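Local coordinates for protein hydroquinone dioxygenase large subunit (Pseudomonas sp., PDB 4ZXA) that forms, together with a small subunit, a cupin-type iron(II)-dependent hydroquinone 1,2-dioxygenase, an enzyme that oxidatively cleaves the aromatic ring of hydroquinone, at residues P232-T235 against S241-C244; F217-Y222 against I265-E270; P147-S152 against T247-L252; G96-Y101 against P123-T128. All blocks are in the same frame, centred on the assembly; numbering follows the deposited sequence. Where two conformers were deposited one is given.

Interaction 1. Residues P232-T235 against S241-C244; sequences PSVT and SLFC. With H8N (4-hydroxybenzonitrile), chain J.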
loop_
_atom_site.group_PDB
_atom_site.type_symbol
_atom_site.label_atom_id
_atom_site.label_comp_id
_atom_site.label_asym_id
_atom_site.label_seq_id
_atom_site.Cartn_x
_atom_site.Cartn_y
_atom_site.Cartn_z
ATOM N N PRO E 232 -11.868 -14.497 -11.213
ATOM C CA PRO E 232 -13.105 -14.935 -11.866
ATOM C C PRO E 232 -12.833 -16.169 -12.722
ATOM O O PRO E 232 -11.943 -16.134 -13.578
ATOM C CB PRO E 232 -13.485 -13.735 -12.746
ATOM C CG PRO E 232 -12.833 -12.542 -12.053
ATOM C CD PRO E 232 -11.537 -13.090 -11.511
ATOM N N SER E 233 -13.585 -17.242 -12.477
ATOM C CA SER E 233 -13.412 -18.496 -13.188
ATOM C C SER E 233 -14.789 -19.015 -13.643
ATOM O O SER E 233 -15.753 -18.988 -12.869
ATOM C CB SER E 233 -12.708 -19.505 -12.279
ATOM O OG SER E 233 -12.399 -20.699 -12.973
ATOM N N VAL E 234 -14.884 -19.475 -14.892
ATOM C CA VAL E 234 -16.180 -19.783 -15.500
ATOM C C VAL E 234 -16.845 -21.030 -14.895
ATOM O O VAL E 234 -16.232 -22.097 -14.849
ATOM C CB VAL E 234 -16.056 -20.001 -17.029
ATOM C CG1 VAL E 234 -17.371 -20.472 -17.599
ATOM C CG2 VAL E 234 -15.604 -18.734 -17.724
ATOM N N THR E 235 -18.096 -20.892 -14.449
ATOM C CA THR E 235 -18.846 -22.024 -13.914
ATOM C C THR E 235 -20.123 -22.347 -14.685
ATOM O O THR E 235 -20.769 -23.336 -14.395
ATOM C CB THR E 235 -19.197 -21.871 -12.409
ATOM O OG1 THR E 235 -19.853 -20.620 -12.182
ATOM C CG2 THR E 235 -17.941 -21.956 -11.534
ATOM N N SER E 241 -22.716 -15.297 -22.675
ATOM C CA SER E 241 -22.898 -15.042 -21.247
ATOM C C SER E 241 -22.119 -16.052 -20.406
ATOM O O SER E 241 -22.332 -17.266 -20.520
ATOM C CB SER E 241 -24.380 -15.125 -20.897
ATOM O OG SER E 241 -24.570 -15.077 -19.500
ATOM N N LEU E 242 -21.205 -15.552 -19.576
ATOM C CA LEU E 242 -20.411 -16.416 -18.700
ATOM C C LEU E 242 -20.591 -16.058 -17.216
ATOM O O LEU E 242 -20.444 -14.894 -16.803
ATOM C CB LEU E 242 -18.926 -16.355 -19.052
ATOM C CG LEU E 242 -18.471 -16.465 -20.503
ATOM C CD1 LEU E 242 -16.968 -16.195 -20.607
ATOM C CD2 LEU E 242 -18.815 -17.815 -21.100
ATOM N N PHE E 243 -20.919 -17.061 -16.415
ATOM C CA PHE E 243 -20.864 -16.898 -14.969
ATOM C C PHE E 243 -19.437 -17.197 -14.491
ATOM O O PHE E 243 -18.935 -18.306 -14.683
ATOM C CB PHE E 243 -21.896 -17.795 -14.285
ATOM C CG PHE E 243 -23.234 -17.135 -14.090
ATOM C CD1 PHE E 243 -23.527 -15.930 -14.716
ATOM C CD2 PHE E 243 -24.190 -17.701 -13.257
ATOM C CE1 PHE E 243 -24.765 -15.305 -14.521
ATOM C CE2 PHE E 243 -25.419 -17.084 -13.061
ATOM C CZ PHE E 243 -25.710 -15.890 -13.692
ATOM N N CYS E 244 -18.780 -16.210 -13.888
ATOM C CA CYS E 244 -17.381 -16.371 -13.473
ATOM C C CYS E 244 -17.175 -16.045 -12.004
ATOM O O CYS E 244 -16.585 -15.015 -11.680
ATOM C CB CYS E 244 -16.473 -15.465 -14.300
ATOM S SG CYS E 244 -16.850 -15.432 -16.074
HETATM N NAA H8N J . -12.874 -5.579 -12.424
HETATM C CAC H8N J . -12.737 -6.525 -11.797
HETATM C CAI H8N J . -12.598 -7.754 -10.962
HETATM C CAF H8N J . -13.527 -7.972 -9.952
HETATM C CAD H8N J . -13.429 -9.105 -9.149
HETATM C CAH H8N J . -12.390 -9.990 -9.391
HETATM O OAB H8N J . -12.277 -11.101 -8.599
HETATM C CAE H8N J . -11.459 -9.774 -10.400
HETATM C CAG H8N J . -11.566 -8.644 -11.197
#
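T235 and F243 form the tight end of this contact, where the chain falls into place beside strand 241-249 just before becoming strand 236-238. T235 N donates to F243 O at 2.7 Å, with an N-H...O angle of 167°. The same F243 O lies 3.2 Å from V234 CA, so a CA-H...O contact supplements the amide bond. A second such contact joins C244 CA to S233 O at 3.1 Å. F243 and C244 are buried, and F243 also pairs through its backbone with S236, which carries the pairing on into the hairpin.

Packing is slacker on the V234 side, where V234 and L242 are both partly exposed. V234 CG2 stands anti to its carbonyl carbon and reaches C244 SG at 3.9 Å, while the approach of V234 CG2 to L242 CD1 is 4.1 Å.

At the other end P232 CB rests 3.8 Å from C244 CB, and P232 CD comes within 3.5 Å of ring atom CAE of 4-hydroxybenzonitrile. The chemistry is thus divided: backbone polarity fixes the loop to the strand, and the proline held there lends its apolar ring to the wall beside the bound phenol.

Interaction 2. Residues F217-Y222 against I265-E270; sequences FSLFKY and IQMSDE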
loop_
_atom_site.group_PDB
_atom_site.type_symbol
_atom_site.label_atom_id
_atom_site.label_comp_id
_atom_site.label_asym_id
_atom_site.label_seq_id
_atom_site.Cartn_x
_atom_site.Cartn_y
_atom_site.Cartn_z
ATOM N N PHE E 217 -24.418 -29.468 -9.445
ATOM C CA PHE E 217 -23.387 -29.558 -8.404
ATOM C C PHE E 217 -23.580 -28.447 -7.391
ATOM O O PHE E 217 -24.396 -27.551 -7.595
ATOM C CB PHE E 217 -21.973 -29.481 -9.003
ATOM C CG PHE E 217 -21.626 -28.129 -9.582
ATOM C CD1 PHE E 217 -22.198 -27.699 -10.767
ATOM C CD2 PHE E 217 -20.724 -27.300 -8.949
ATOM C CE1 PHE E 217 -21.887 -26.455 -11.306
ATOM C CE2 PHE E 217 -20.398 -26.066 -9.482
ATOM C CZ PHE E 217 -20.983 -25.640 -10.665
ATOM N N SER E 218 -22.842 -28.500 -6.291
ATOM C CA SER E 218 -22.930 -27.428 -5.319
ATOM C C SER E 218 -21.908 -26.354 -5.624
ATOM O O SER E 218 -20.708 -26.555 -5.460
ATOM C CB SER E 218 -22.729 -27.939 -3.900
ATOM O OG SER E 218 -22.568 -26.852 -3.013
ATOM N N LEU E 219 -22.403 -25.208 -6.065
ATOM C CA LEU E 219 -21.556 -24.071 -6.352
ATOM C C LEU E 219 -20.883 -23.498 -5.080
ATOM O O LEU E 219 -19.715 -23.124 -5.114
ATOM C CB LEU E 219 -22.359 -23.000 -7.097
ATOM C CG LEU E 219 -21.630 -21.708 -7.480
ATOM C CD1 LEU E 219 -20.511 -21.977 -8.499
ATOM C CD2 LEU E 219 -22.617 -20.657 -8.002
ATOM N N PHE E 220 -21.608 -23.426 -3.968
ATOM C CA PHE E 220 -21.021 -22.876 -2.739
ATOM C C PHE E 220 -19.871 -23.761 -2.244
ATOM O O PHE E 220 -18.840 -23.258 -1.772
ATOM C CB PHE E 220 -22.077 -22.683 -1.644
ATOM C CG PHE E 220 -23.031 -21.548 -1.910
ATOM C CD1 PHE E 220 -22.963 -20.820 -3.097
ATOM C CD2 PHE E 220 -23.995 -21.201 -0.966
ATOM C CE1 PHE E 220 -23.840 -19.762 -3.345
ATOM C CE2 PHE E 220 -24.874 -20.152 -1.203
ATOM C CZ PHE E 220 -24.796 -19.432 -2.400
ATOM N N LYS E 221 -20.060 -25.074 -2.368
ATOM C CA LYS E 221 -19.027 -26.055 -2.042
ATOM C C LYS E 221 -17.821 -25.891 -2.961
ATOM O O LYS E 221 -16.670 -25.913 -2.541
ATOM C CB LYS E 221 -19.588 -27.488 -2.174
ATOM C CG LYS E 221 -18.528 -28.587 -2.122
ATOM C CD LYS E 221 -19.123 -29.979 -2.331
ATOM C CE LYS E 221 -18.031 -31.048 -2.391
ATOM N NZ LYS E 221 -18.572 -32.433 -2.476
ATOM N N TYR E 222 -18.110 -25.745 -4.237
ATOM C CA TYR E 222 -17.086 -25.575 -5.235
ATOM C C TYR E 222 -16.293 -24.308 -4.914
ATOM O O TYR E 222 -15.056 -24.332 -4.896
ATOM C CB TYR E 222 -17.774 -25.507 -6.595
ATOM C CG TYR E 222 -16.881 -25.277 -7.783
ATOM C CD1 TYR E 222 -16.389 -26.343 -8.526
ATOM C CD2 TYR E 222 -16.561 -23.991 -8.181
ATOM C CE1 TYR E 222 -15.596 -26.128 -9.619
ATOM C CE2 TYR E 222 -15.760 -23.769 -9.255
ATOM C CZ TYR E 222 -15.284 -24.832 -9.980
ATOM O OH TYR E 222 -14.493 -24.579 -11.073
ATOM N N ILE E 265 -22.739 -9.850 -8.779
ATOM C CA ILE E 265 -23.769 -10.346 -7.851
ATOM C C ILE E 265 -23.102 -10.912 -6.608
ATOM O O ILE E 265 -22.462 -11.970 -6.675
ATOM C CB ILE E 265 -24.557 -11.513 -8.419
ATOM C CG1 ILE E 265 -24.933 -11.277 -9.888
ATOM C CG2 ILE E 265 -25.779 -11.789 -7.543
ATOM C CD1 ILE E 265 -26.205 -10.538 -10.095
ATOM N N GLN E 266 -23.246 -10.226 -5.478
ATOM C CA GLN E 266 -22.565 -10.648 -4.254
ATOM C C GLN E 266 -23.297 -11.837 -3.607
ATOM O O GLN E 266 -24.462 -11.725 -3.221
ATOM C CB GLN E 266 -22.414 -9.463 -3.285
ATOM C CG GLN E 266 -21.541 -9.735 -2.066
ATOM C CD GLN E 266 -20.081 -9.908 -2.433
ATOM O OE1 GLN E 266 -19.590 -9.254 -3.349
ATOM N NE2 GLN E 266 -19.378 -10.797 -1.730
ATOM N N MET E 267 -22.624 -12.978 -3.492
ATOM C CA MET E 267 -23.322 -14.190 -3.058
ATOM C C MET E 267 -23.208 -14.468 -1.563
ATOM O O MET E 267 -24.155 -14.968 -0.949
ATOM C CB MET E 267 -22.901 -15.412 -3.886
ATOM C CG MET E 267 -23.453 -15.386 -5.293
ATOM S SD MET E 267 -23.088 -16.869 -6.253
ATOM C CE MET E 267 -21.326 -17.012 -6.011
ATOM N N SER E 268 -22.057 -14.143 -0.978
ATOM C CA SER E 268 -21.873 -14.286 0.463
ATOM C C SER E 268 -21.123 -13.101 1.045
ATOM O O SER E 268 -20.332 -12.466 0.357
ATOM C CB SER E 268 -21.112 -15.567 0.794
ATOM O OG SER E 268 -19.730 -15.306 0.930
ATOM N N ASP E 269 -21.388 -12.806 2.313
ATOM C CA ASP E 269 -20.655 -11.789 3.044
ATOM C C ASP E 269 -20.782 -10.403 2.411
ATOM O O ASP E 269 -21.884 -10.010 2.016
ATOM C CB ASP E 269 -19.205 -12.233 3.225
ATOM C CG ASP E 269 -19.115 -13.546 3.995
ATOM O OD1 ASP E 269 -19.392 -13.525 5.217
ATOM O OD2 ASP E 269 -18.807 -14.604 3.390
ATOM N N GLU E 270 -19.677 -9.661 2.330
ATOM C CA GLU E 270 -19.719 -8.325 1.751
ATOM C C GLU E 270 -18.383 -7.875 1.193
ATOM O O GLU E 270 -17.330 -8.295 1.667
ATOM C CB GLU E 270 -20.252 -7.291 2.758
ATOM C CG GLU E 270 -19.329 -6.998 3.949
ATOM C CD GLU E 270 -19.834 -5.854 4.844
ATOM O OE1 GLU E 270 -20.992 -5.409 4.678
ATOM O OE2 GLU E 270 -19.072 -5.393 5.726
#
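The ring of F220 meets M267 at its edge: M267 SD lies near the ring plane, 4.2 Å from F220 CE1. F14 of the small subunit packs against F220 with its ring almost parallel. Within 217-222 another ring, that of F217, has Y222 CB at its edge and in its plane.

M267 carries one half of the contact, through its sulfur. M267 SD also meets L219 CD2 at 4.2 Å, so two successive helix residues meet the same sulfur from the helix side. The methionine chain bends at its last torsion (chi3 -51°) and crosses L219 at about a right angle.

Each partner is held by bonds of its own. S218 is the N-cap of helix 219-224, S218 OG accepting from K221 N at 3.1 Å. In the other segment, Q266 NE2 donates to S268 O at 2.8 Å, the acceptor lying in the amide plane, and so braces the turn that carries M267. S268 OG gives a bond to D269 OD2, which also forms a salt bridge with K309.

Three buried apolar side chains thus join a capped helix, whose preceding strand extends a small-subunit sheet, to the turn linking strands 262-266 and 270-277 of the two sheets of the cupin fold.

Interaction 3. Residues P147-S152 against T247-L252; sequences PEETGS and TEEFIL. With H8N (4-hydroxybenzonitrile), chain J.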
loop_
_atom_site.group_PDB
_atom_site.type_symbol
_atom_site.label_atom_id
_atom_site.label_comp_id
_atom_site.label_asym_id
_atom_site.label_seq_id
_atom_site.Cartn_x
_atom_site.Cartn_y
_atom_site.Cartn_z
ATOM N N PRO E 147 -2.920 -12.495 2.345
ATOM C CA PRO E 147 -1.724 -12.401 3.186
ATOM C C PRO E 147 -1.741 -13.388 4.347
ATOM O O PRO E 147 -0.725 -14.004 4.637
ATOM C CB PRO E 147 -1.760 -10.952 3.670
ATOM C CG PRO E 147 -2.486 -10.222 2.560
ATOM C CD PRO E 147 -3.518 -11.177 2.072
ATOM N N GLU E 148 -2.891 -13.543 4.987
ATOM C CA GLU E 148 -3.035 -14.477 6.104
ATOM C C GLU E 148 -2.774 -15.928 5.703
ATOM O O GLU E 148 -2.628 -16.802 6.557
ATOM C CB GLU E 148 -4.432 -14.344 6.720
ATOM C CG GLU E 148 -4.548 -13.214 7.712
ATOM C CD GLU E 148 -3.701 -13.459 8.940
ATOM O OE1 GLU E 148 -4.232 -14.044 9.913
ATOM O OE2 GLU E 148 -2.507 -13.072 8.931
ATOM N N GLU E 149 -2.708 -16.172 4.399
ATOM C CA GLU E 149 -2.576 -17.529 3.879
ATOM C C GLU E 149 -1.182 -17.878 3.393
ATOM O O GLU E 149 -0.925 -19.013 3.009
ATOM C CB GLU E 149 -3.491 -17.718 2.672
ATOM C CG GLU E 149 -4.972 -17.665 2.903
ATOM C CD GLU E 149 -5.724 -18.061 1.637
ATOM O OE1 GLU E 149 -5.648 -17.329 0.623
ATOM O OE2 GLU E 149 -6.370 -19.124 1.644
ATOM N N THR E 150 -0.292 -16.907 3.333
ATOM C CA THR E 150 0.986 -17.182 2.705
ATOM C C THR E 150 2.106 -16.541 3.489
ATOM O O THR E 150 1.858 -15.849 4.485
ATOM C CB THR E 150 1.006 -16.701 1.242
ATOM O OG1 THR E 150 2.125 -17.282 0.559
ATOM C CG2 THR E 150 1.087 -15.175 1.172
ATOM N N GLY E 151 3.336 -16.788 3.054
ATOM C CA GLY E 151 4.495 -16.171 3.683
ATOM C C GLY E 151 4.892 -14.836 3.054
ATOM O O GLY E 151 4.054 -14.090 2.526
ATOM N N SER E 152 6.187 -14.541 3.100
ATOM C CA SER E 152 6.707 -13.255 2.665
ATOM C C SER E 152 7.244 -13.287 1.234
ATOM O O SER E 152 7.829 -14.284 0.806
ATOM C CB SER E 152 7.822 -12.806 3.616
ATOM O OG SER E 152 8.353 -11.539 3.248
ATOM N N THR E 247 -13.613 -16.168 -5.233
ATOM C CA THR E 247 -13.599 -15.920 -3.805
ATOM C C THR E 247 -12.614 -14.800 -3.501
ATOM O O THR E 247 -11.448 -14.882 -3.861
ATOM C CB THR E 247 -13.257 -17.202 -3.018
ATOM O OG1 THR E 247 -11.918 -17.609 -3.314
ATOM C CG2 THR E 247 -14.218 -18.326 -3.417
ATOM N N GLU E 248 -13.098 -13.752 -2.842
ATOM C CA GLU E 248 -12.332 -12.533 -2.650
ATOM C C GLU E 248 -11.952 -12.321 -1.189
ATOM O O GLU E 248 -12.787 -12.404 -0.286
ATOM C CB GLU E 248 -13.122 -11.315 -3.156
ATOM C CG GLU E 248 -14.054 -11.594 -4.320
ATOM C CD GLU E 248 -13.338 -11.886 -5.634
ATOM O OE1 GLU E 248 -12.388 -12.704 -5.653
ATOM O OE2 GLU E 248 -13.744 -11.296 -6.663
ATOM N N GLU E 249 -10.671 -12.068 -0.962
ATOM C CA GLU E 249 -10.168 -11.772 0.369
ATOM C C GLU E 249 -9.199 -10.600 0.295
ATOM O O GLU E 249 -8.500 -10.432 -0.698
ATOM C CB GLU E 249 -9.495 -12.996 0.988
ATOM C CG GLU E 249 -9.318 -12.895 2.488
ATOM C CD GLU E 249 -8.819 -14.175 3.112
ATOM O OE1 GLU E 249 -8.964 -15.243 2.492
ATOM O OE2 GLU E 249 -8.278 -14.113 4.228
ATOM N N PHE E 250 -9.143 -9.806 1.358
ATOM C CA PHE E 250 -8.287 -8.630 1.389
ATOM C C PHE E 250 -8.639 -7.610 0.306
ATOM O O PHE E 250 -9.784 -7.188 0.187
ATOM C CB PHE E 250 -6.818 -9.046 1.268
ATOM C CG PHE E 250 -5.850 -7.982 1.688
ATOM C CD1 PHE E 250 -6.069 -7.241 2.831
ATOM C CD2 PHE E 250 -4.717 -7.724 0.937
ATOM C CE1 PHE E 250 -5.179 -6.263 3.217
ATOM C CE2 PHE E 250 -3.827 -6.748 1.321
ATOM C CZ PHE E 250 -4.057 -6.019 2.461
ATOM N N ILE E 251 -7.637 -7.192 -0.455
ATOM C CA ILE E 251 -7.819 -6.166 -1.474
ATOM C C ILE E 251 -7.556 -6.648 -2.893
ATOM O O ILE E 251 -6.552 -7.299 -3.149
ATOM C CB ILE E 251 -6.875 -4.971 -1.217
ATOM C CG1 ILE E 251 -6.919 -4.551 0.251
ATOM C CG2 ILE E 251 -7.220 -3.802 -2.122
ATOM C CD1 ILE E 251 -5.861 -3.552 0.622
ATOM N N LEU E 252 -8.457 -6.321 -3.814
ATOM C CA LEU E 252 -8.208 -6.560 -5.240
ATOM C C LEU E 252 -6.784 -6.081 -5.582
ATOM O O LEU E 252 -6.450 -4.917 -5.387
ATOM C CB LEU E 252 -9.238 -5.812 -6.097
ATOM C CG LEU E 252 -9.110 -5.968 -7.618
ATOM C CD1 LEU E 252 -9.347 -7.417 -8.063
ATOM C CD2 LEU E 252 -10.052 -5.016 -8.359
HETATM N NAA H8N J . -12.874 -5.579 -12.424
HETATM C CAC H8N J . -12.737 -6.525 -11.797
HETATM C CAI H8N J . -12.598 -7.754 -10.962
HETATM C CAF H8N J . -13.527 -7.972 -9.952
HETATM C CAD H8N J . -13.429 -9.105 -9.149
HETATM C CAH H8N J . -12.390 -9.990 -9.391
HETATM O OAB H8N J . -12.277 -11.101 -8.599
HETATM C CAE H8N J . -11.459 -9.774 -10.400
HETATM C CAG H8N J . -11.566 -8.644 -11.197
#
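Segment 247-252 supplies E248 and L252 to the 4-hydroxybenzonitrile pocket, and on its other side P147 packs on F250 at the corner between strands 241-249 and 251-257. The ring of F250 is sandwiched. Over one face lies P147 CG, 4.1 Å from the centroid and 26° off the ring normal, a CH-pi contact displaced toward F250 CD2, which P147 CG approaches to 3.7 Å. Over the opposite face, above the centre, sits CG1 of the next residue, I251. F250 holds its ring anti to the backbone N (chi1 -163°), a torsion that presents it to the proline, and Y44 of the second copy of this subunit meets this ring with its own inclined by about 45°.

P147 begins a 3-10 turn, with T150 N bonded to P147 O at 3.2 Å, and the turn also brings E149 up to E249. E149 OE1 and E249 OE1 are 4.3 Å apart, but the two carboxylates share R310, whose NH1 forms a salt bridge with each. E149 is bonded to N191 through its other oxygen, while E249 OE2 forms a salt bridge with R192 of its own chain and a hydrogen bond with Y44 of the second subunit. Their negative charge is therefore probably well compensated.

One residue earlier, E248 points to the pocket, where its OE2 accepts a hydrogen bond from the phenolic OAB; the very short length modelled there is doubtful. Beyond the corner L252 CD1 touches ring atom CAE of the ligand at 3.9 Å.

Such a corner, where one chain passes from one sheet to the other while lining the cavity between them, is characteristic of the cupin beta-sandwich.

Interaction 4. Residues G96-Y101 against P123-T128; sequences GKVDLY and PLIMAT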
loop_
_atom_site.group_PDB
_atom_site.type_symbol
_atom_site.label_atom_id
_atom_site.label_comp_id
_atom_site.label_asym_id
_atom_site.label_seq_id
_atom_site.Cartn_x
_atom_site.Cartn_y
_atom_site.Cartn_z
ATOM N N GLY E 96 -4.502 -8.203 -28.627
ATOM C CA GLY E 96 -3.567 -8.682 -29.633
ATOM C C GLY E 96 -2.260 -7.968 -29.382
ATOM O O GLY E 96 -1.171 -8.506 -29.547
ATOM N N LYS E 97 -2.413 -6.726 -28.965
ATOM C CA LYS E 97 -1.335 -5.852 -28.502
ATOM C C LYS E 97 -1.657 -5.366 -27.082
ATOM O O LYS E 97 -2.825 -5.206 -26.722
ATOM C CB LYS E 97 -1.179 -4.648 -29.437
ATOM C CG LYS E 97 -0.625 -4.984 -30.824
ATOM C CD LYS E 97 -0.968 -3.885 -31.843
ATOM C CE LYS E 97 0.010 -3.867 -33.019
ATOM N NZ LYS E 97 0.163 -5.193 -33.693
ATOM N N VAL E 98 -0.629 -5.139 -26.271
ATOM C CA VAL E 98 -0.837 -4.606 -24.930
ATOM C C VAL E 98 0.098 -3.437 -24.663
ATOM O O VAL E 98 1.313 -3.571 -24.812
ATOM C CB VAL E 98 -0.571 -5.664 -23.839
ATOM C CG1 VAL E 98 -0.633 -5.022 -22.462
ATOM C CG2 VAL E 98 -1.553 -6.825 -23.946
ATOM N N ASP E 99 -0.466 -2.299 -24.260
ATOM C CA ASP E 99 0.336 -1.164 -23.821
ATOM C C ASP E 99 0.877 -1.398 -22.414
ATOM O O ASP E 99 0.130 -1.756 -21.515
ATOM C CB ASP E 99 -0.500 0.115 -23.810
ATOM C CG ASP E 99 -0.532 0.808 -25.155
ATOM O OD1 ASP E 99 -0.009 0.227 -26.125
ATOM O OD2 ASP E 99 -1.090 1.925 -25.254
ATOM N N LEU E 100 2.180 -1.195 -22.223
ATOM C CA LEU E 100 2.732 -1.042 -20.877
ATOM C C LEU E 100 3.028 0.428 -20.679
ATOM O O LEU E 100 3.727 1.032 -21.492
ATOM C CB LEU E 100 4.009 -1.854 -20.684
ATOM C CG LEU E 100 4.651 -1.720 -19.305
ATOM C CD1 LEU E 100 3.662 -2.051 -18.189
ATOM C CD2 LEU E 100 5.846 -2.638 -19.207
ATOM N N TYR E 101 2.492 1.005 -19.608
ATOM C CA TYR E 101 2.661 2.428 -19.343
ATOM C C TYR E 101 3.116 2.742 -17.924
ATOM O O TYR E 101 2.875 1.976 -16.991
ATOM C CB TYR E 101 1.371 3.188 -19.635
ATOM C CG TYR E 101 0.159 2.682 -18.866
ATOM C CD1 TYR E 101 -0.729 1.787 -19.450
ATOM C CD2 TYR E 101 -0.106 3.116 -17.572
ATOM C CE1 TYR E 101 -1.839 1.336 -18.778
ATOM C CE2 TYR E 101 -1.225 2.663 -16.878
ATOM C CZ TYR E 101 -2.080 1.770 -17.492
ATOM O OH TYR E 101 -3.183 1.302 -16.830
ATOM N N PRO E 123 2.112 -12.003 -26.912
ATOM C CA PRO E 123 2.934 -13.139 -26.474
ATOM C C PRO E 123 4.290 -12.741 -25.891
ATOM O O PRO E 123 4.780 -13.438 -24.997
ATOM C CB PRO E 123 3.117 -13.969 -27.755
ATOM C CG PRO E 123 2.008 -13.536 -28.654
ATOM C CD PRO E 123 1.759 -12.085 -28.339
ATOM N N LEU E 124 4.884 -11.651 -26.377
ATOM C CA LEU E 124 6.174 -11.195 -25.856
ATOM C C LEU E 124 6.066 -10.679 -24.409
ATOM O O LEU E 124 6.793 -11.139 -23.514
ATOM C CB LEU E 124 6.790 -10.127 -26.773
ATOM C CG LEU E 124 8.079 -9.472 -26.264
ATOM C CD1 LEU E 124 9.168 -10.516 -26.020
ATOM C CD2 LEU E 124 8.569 -8.376 -27.207
ATOM N N ILE E 125 5.158 -9.735 -24.173
ATOM C CA ILE E 125 4.966 -9.204 -22.830
ATOM C C ILE E 125 4.493 -10.294 -21.876
ATOM O O ILE E 125 4.870 -10.300 -20.697
ATOM C CB ILE E 125 3.985 -8.016 -22.794
ATOM C CG1 ILE E 125 3.831 -7.509 -21.357
ATOM C CG2 ILE E 125 2.643 -8.408 -23.376
ATOM C CD1 ILE E 125 3.347 -6.094 -21.268
ATOM N N MET E 126 3.682 -11.220 -22.385
ATOM C CA MET E 126 3.212 -12.334 -21.561
ATOM C C MET E 126 4.366 -13.247 -21.162
ATOM O O MET E 126 4.436 -13.709 -20.029
ATOM C CB MET E 126 2.104 -13.137 -22.271
ATOM C CG MET E 126 1.739 -14.433 -21.588
ATOM S SD MET E 126 0.912 -14.197 -19.991
ATOM C CE MET E 126 -0.649 -13.507 -20.565
ATOM N N ALA E 127 5.273 -13.500 -22.098
ATOM C CA ALA E 127 6.422 -14.360 -21.835
ATOM C C ALA E 127 7.341 -13.697 -20.821
ATOM O O ALA E 127 7.797 -14.332 -19.865
ATOM C CB ALA E 127 7.169 -14.658 -23.123
ATOM N N THR E 128 7.599 -12.411 -21.032
ATOM C CA THR E 128 8.385 -11.640 -20.082
ATOM C C THR E 128 7.755 -11.674 -18.694
ATOM O O THR E 128 8.442 -11.935 -17.704
ATOM C CB THR E 128 8.543 -10.178 -20.532
ATOM O OG1 THR E 128 9.026 -10.146 -21.879
ATOM C CG2 THR E 128 9.507 -9.435 -19.618
#
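V98 and L100 receive I125 in a helix-on-sheet packing within the N-terminal part of the chain, where helix 122-136 lies over strand 97-102 of an eight-stranded antiparallel sheet.

The apolar contact is carried by these three buried side chains. I125 spans both strand residues with its two branches. I125 CG2 faces V98 CB at 4.3 Å, and I125 CD1, at the far end of the longer branch, comes equally near to L100 CB. With CG1 anti to the backbone N (chi1 180°), that longer branch is extended away from the helix and reaches along the strand, past D99, to the second residue. At the level of the backbones, V98 CA and I125 CA are 7.7 Å apart. L34 of strand 32-34 touches both L100 and I125, so another sheet of the subunit meets the same apolar layer.

The polar side chains of the strand start from its other face. K97 and D99 direct their CB atoms away from the helix; K97 forms a salt bridge with E121, and D99 OD1 is bonded to N119. Backbone bonds knit the strand to its neighbours on both flanks, V98 to F120 and L100 to E118 on one, D99 to R92 and Y101 to G90 on the other.

The helix has its internal bonds, among them A127 N to P123 O at 2.9 Å. L124 O is gripped twice, by T128 N and by the hydroxyl of the same residue. T128 OG1 donates to L124 O at 2.9 Å from above the carbonyl plane, 40° out of it.

How the interactions relate
From the N terminus, interaction 4 comes first: strand 97-102 is closed against helix 122-136 before any other contact opens. The remaining three are interlaced. Interaction 3 opens at 147-152 and interaction 2 at 217-222, and since interaction 3 closes at 247-252 before interaction 2 closes at 265-270, the two cross. Interaction 1, the short loop 232-244, lies within both. Interactions 1 and 2 also touch directly, T235 CG2 packing 3.6 Å from Y222 CE2, and both reach the sheet that holds strands 241-249 and 262-266. Interactions 1 and 3 share strand 241-249 and the bound 4-hydroxybenzonitrile. Interactions 3 and 4 reach the eight-stranded sheet from opposite sides of the chain's centre.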